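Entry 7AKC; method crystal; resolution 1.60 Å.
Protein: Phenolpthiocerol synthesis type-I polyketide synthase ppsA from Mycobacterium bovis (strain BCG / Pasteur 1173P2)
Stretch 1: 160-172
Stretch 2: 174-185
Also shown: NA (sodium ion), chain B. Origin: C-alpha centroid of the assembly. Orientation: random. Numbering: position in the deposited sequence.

Stretch 1, residues 160-172: TEALIADFPQVTL
Stretch 2 (174-185) IYNSPRQTVIAG

Leu172 and Ile183 form the apolar centre of a contact that buries 525 Å² between the two stretches. Leu172 CA and Ile183 CA lie 4.5 Å apart as a non-hydrogen-bonded antiparallel pair with diverging side chains. Leu172 (chi1 t, chi2 t) starts away from stretch 2, but its end returns: CG packs 3.6 Å from Thr181 CG2, and CD2 sits 3.6 Å from the Tyr175 ring centroid, 10° off the normal, a CH-pi contact over one face. Ile183 (chi1 p, chi2 t) packs against the helix that includes 160-164, whose axis passes 10.2 Å from strand 180-184 at 28°, running roughly the same way. Ile183 CG2 meets Thr160 CG2 at 3.3 Å and Ile164 CG2 at 4.1 Å, while Ile183 CB is 4.0 Å from Val170 CG1 (Val170 chi1 t). Thr160 (m) and Thr181 (m) point toward the opposing stretch, with Thr160 OG1 3.4 Å from Thr181 CB.

From the helix the chain continues through successive type I turns, Ile164-Phe167 and Phe167-Val170, whose carbonyls Ile164 O, Phe167 O and Val170 O bind sodium at 2.5, 2.4 and 2.2 Å; three waters complete six ligands. It then enters the strand at Thr171, which pairs with Ala184 through Thr171 N to Ala184 O (3.0 Å) and Ala184 N to Thr171 O (2.9 Å). CA-H...O contacts flank this pair, Val170 CA to Ala184 O and Ile183 CA to Thr171 O, both 3.4 Å. At Gly185 the chain turns a corner; an ideal CB there would clash with Gln169 O (2.8 Å) and Val170 CG2 (2.9 Å).

Stretch 2 is a hairpin: Ile174 and Val182 exchange backbone hydrogen bonds, and a type I turn spans Ser177-Gln180. At the polar edge, Glu161 OE2 and Tyr175 OH, 4.2 Å apart, are bridged by one water, 2.7 Å from each of these atoms.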

# COMPACT_ATOMS: atom_id res chain seq x y z
N THR A 160 -8.61 9.11 -14.75
CA THR A 160 -8.75 7.68 -14.50
C THR A 160 -10.20 7.35 -14.13
O THR A 160 -10.79 6.44 -14.70
CB THR A 160 -7.83 7.22 -13.39
OG1 THR A 160 -6.48 7.42 -13.82
CG2 THR A 160 -8.03 5.72 -13.08
N GLU A 161 -10.80 8.12 -13.18
CA GLU A 161 -12.19 7.83 -12.77
C GLU A 161 -13.12 7.91 -13.98
O GLU A 161 -13.99 7.07 -14.13
CB GLU A 161 -12.68 8.77 -11.67
CG GLU A 161 -11.91 8.61 -10.37
CD GLU A 161 -12.36 7.44 -9.50
OE1 GLU A 161 -12.92 6.46 -10.03
OE2 GLU A 161 -12.12 7.51 -8.28
N ALA A 162 -12.87 8.85 -14.87
CA ALA A 162 -13.69 9.04 -16.05
C ALA A 162 -13.52 7.83 -16.98
O ALA A 162 -14.50 7.33 -17.50
CB ALA A 162 -13.29 10.33 -16.75
N LEU A 163 -12.27 7.37 -17.19
CA LEU A 163 -12.02 6.20 -18.03
C LEU A 163 -12.77 4.93 -17.54
O LEU A 163 -13.28 4.15 -18.38
CB LEU A 163 -10.51 5.93 -17.97
CG LEU A 163 -10.05 4.55 -18.55
CD1 LEU A 163 -10.23 4.54 -20.09
CD2 LEU A 163 -8.64 4.25 -18.10
N ILE A 164 -12.80 4.74 -16.22
CA ILE A 164 -13.36 3.49 -15.69
C ILE A 164 -14.80 3.63 -15.17
O ILE A 164 -15.34 2.67 -14.64
CB ILE A 164 -12.46 2.92 -14.61
CG1 ILE A 164 -12.42 3.85 -13.36
CG2 ILE A 164 -11.08 2.60 -15.16
CD1 ILE A 164 -11.56 3.31 -12.29
N ALA A 165 -15.43 4.79 -15.37
CA ALA A 165 -16.77 5.03 -14.84
C ALA A 165 -17.80 4.03 -15.41
O ALA A 165 -18.76 3.70 -14.73
CB ALA A 165 -17.20 6.47 -15.14
N ASP A 166 -17.58 3.57 -16.66
CA ASP A 166 -18.52 2.60 -17.23
C ASP A 166 -18.08 1.14 -17.04
O ASP A 166 -18.68 0.27 -17.67
CB ASP A 166 -18.85 2.90 -18.70
CG ASP A 166 -17.65 3.20 -19.58
OD1 ASP A 166 -16.49 3.20 -19.06
OD2 ASP A 166 -17.85 3.41 -20.82
N PHE A 167 -17.09 0.86 -16.20
CA PHE A 167 -16.66 -0.52 -15.92
C PHE A 167 -17.00 -0.77 -14.48
O PHE A 167 -16.18 -0.45 -13.62
CB PHE A 167 -15.14 -0.68 -16.14
CG PHE A 167 -14.72 -0.93 -17.56
CD1 PHE A 167 -14.84 0.06 -18.53
CD2 PHE A 167 -14.18 -2.16 -17.93
CE1 PHE A 167 -14.45 -0.19 -19.86
CE2 PHE A 167 -13.80 -2.41 -19.26
CZ PHE A 167 -13.92 -1.41 -20.21
N PRO A 168 -18.21 -1.32 -14.19
CA PRO A 168 -18.62 -1.48 -12.76
C PRO A 168 -17.67 -2.28 -11.91
O PRO A 168 -17.61 -2.06 -10.69
CB PRO A 168 -19.99 -2.20 -12.84
CG PRO A 168 -20.14 -2.61 -14.30
CD PRO A 168 -19.30 -1.71 -15.12
N GLN A 169 -16.93 -3.23 -12.54
CA GLN A 169 -16.02 -4.07 -11.76
C GLN A 169 -14.58 -3.56 -11.67
O GLN A 169 -13.76 -4.18 -10.99
CB GLN A 169 -16.02 -5.50 -12.31
CG GLN A 169 -17.27 -6.27 -12.07
CD GLN A 169 -17.08 -7.66 -12.67
OE1 GLN A 169 -17.27 -7.86 -13.89
NE2 GLN A 169 -16.69 -8.64 -11.83
N VAL A 170 -14.28 -2.42 -12.31
CA VAL A 170 -12.94 -1.83 -12.25
C VAL A 170 -13.00 -0.56 -11.44
O VAL A 170 -13.80 0.32 -11.76
CB VAL A 170 -12.33 -1.54 -13.64
CG1 VAL A 170 -10.96 -0.89 -13.46
CG2 VAL A 170 -12.21 -2.86 -14.44
N THR A 171 -12.11 -0.43 -10.44
CA THR A 171 -12.08 0.79 -9.64
C THR A 171 -10.68 1.34 -9.55
O THR A 171 -9.68 0.65 -9.87
CB THR A 171 -12.72 0.50 -8.24
OG1 THR A 171 -12.04 -0.60 -7.64
CG2 THR A 171 -14.23 0.21 -8.36
N LEU A 172 -10.57 2.59 -9.10
CA LEU A 172 -9.30 3.22 -8.86
C LEU A 172 -8.77 2.52 -7.61
O LEU A 172 -9.44 2.48 -6.57
CB LEU A 172 -9.53 4.72 -8.62
CG LEU A 172 -8.27 5.56 -8.57
CD1 LEU A 172 -8.57 7.05 -8.92
CD2 LEU A 172 -7.63 5.52 -7.21
N ILE A 174 -5.10 2.58 -6.53
CA ILE A 174 -4.03 3.29 -5.78
C ILE A 174 -3.77 4.66 -6.35
O ILE A 174 -3.67 4.82 -7.58
CB ILE A 174 -2.69 2.50 -5.77
CG1 ILE A 174 -2.87 1.03 -5.36
CG2 ILE A 174 -1.57 3.19 -4.90
CD1 ILE A 174 -1.52 0.16 -5.48
N TYR A 175 -3.72 5.69 -5.44
CA TYR A 175 -3.36 7.03 -5.85
C TYR A 175 -1.83 7.08 -5.69
O TYR A 175 -1.34 7.26 -4.57
CB TYR A 175 -4.01 8.12 -4.96
CG TYR A 175 -5.51 8.18 -5.03
CD1 TYR A 175 -6.30 7.41 -4.18
CD2 TYR A 175 -6.16 9.08 -5.88
CE1 TYR A 175 -7.69 7.52 -4.18
CE2 TYR A 175 -7.54 9.20 -5.89
CZ TYR A 175 -8.30 8.43 -5.02
OH TYR A 175 -9.66 8.53 -5.07
N ASN A 176 -1.09 6.79 -6.75
CA ASN A 176 0.38 6.77 -6.67
C ASN A 176 0.98 8.12 -6.48
O ASN A 176 1.76 8.36 -5.58
CB ASN A 176 1.00 6.08 -7.90
CG ASN A 176 1.43 4.69 -7.62
OD1 ASN A 176 0.93 4.04 -6.72
ND2 ASN A 176 2.35 4.18 -8.42
N SER A 177 0.64 9.02 -7.40
CA SER A 177 1.16 10.37 -7.44
C SER A 177 0.22 11.14 -8.39
O SER A 177 -0.74 10.57 -8.94
CB SER A 177 2.61 10.33 -7.94
OG SER A 177 2.66 9.96 -9.32
N PRO A 178 0.39 12.45 -8.51
CA PRO A 178 -0.58 13.24 -9.29
C PRO A 178 -0.83 12.77 -10.71
O PRO A 178 -1.96 12.86 -11.15
CB PRO A 178 0.02 14.66 -9.26
CG PRO A 178 0.76 14.67 -7.93
CD PRO A 178 1.38 13.31 -7.84
N ARG A 179 0.18 12.26 -11.40
CA ARG A 179 0.05 11.85 -12.79
C ARG A 179 0.12 10.33 -12.99
O ARG A 179 0.33 9.89 -14.12
CB ARG A 179 1.16 12.51 -13.62
CG ARG A 179 1.17 14.01 -13.48
CD ARG A 179 0.17 14.59 -14.45
N GLN A 180 0.04 9.55 -11.91
CA GLN A 180 0.13 8.09 -11.99
C GLN A 180 -0.95 7.51 -11.11
O GLN A 180 -0.94 7.73 -9.89
CB GLN A 180 1.45 7.63 -11.38
CG GLN A 180 2.68 7.79 -12.22
CD GLN A 180 3.61 6.64 -11.88
OE1 GLN A 180 3.77 6.24 -10.69
NE2 GLN A 180 4.20 6.08 -12.90
N THR A 181 -1.80 6.65 -11.70
CA THR A 181 -2.89 6.07 -10.94
C THR A 181 -3.01 4.59 -11.27
O THR A 181 -2.87 4.23 -12.44
CB THR A 181 -4.20 6.82 -11.37
OG1 THR A 181 -4.00 8.23 -11.19
CG2 THR A 181 -5.41 6.40 -10.52
N VAL A 182 -3.23 3.74 -10.27
CA VAL A 182 -3.38 2.31 -10.51
C VAL A 182 -4.85 1.94 -10.47
O VAL A 182 -5.56 2.37 -9.54
CB VAL A 182 -2.60 1.52 -9.43
CG1 VAL A 182 -2.81 0.01 -9.60
CG2 VAL A 182 -1.12 1.89 -9.47
N ILE A 183 -5.33 1.18 -11.46
CA ILE A 183 -6.70 0.66 -11.48
C ILE A 183 -6.65 -0.87 -11.14
O ILE A 183 -5.63 -1.50 -11.33
CB ILE A 183 -7.39 0.87 -12.80
CG1 ILE A 183 -6.59 0.23 -13.97
CG2 ILE A 183 -7.55 2.41 -13.02
CD1 ILE A 183 -7.37 0.26 -15.29
N ALA A 184 -7.76 -1.42 -10.67
CA ALA A 184 -7.81 -2.81 -10.27
C ALA A 184 -9.18 -3.38 -10.61
O ALA A 184 -10.19 -2.72 -10.46
CB ALA A 184 -7.55 -2.92 -8.76
N GLY A 185 -9.18 -4.65 -11.01
CA GLY A 185 -10.40 -5.34 -11.38
C GLY A 185 -10.09 -6.63 -12.12
O GLY A 185 -8.94 -7.09 -12.16
NA NA B . -15.58 1.50 -12.43
O HOH W 1 -10.94 9.62 -7.13
O HOH W 2 -17.83 2.24 -12.41
O HOH W 3 -16.95 0.90 -10.47
O HOH W 4 -15.23 3.33 -11.01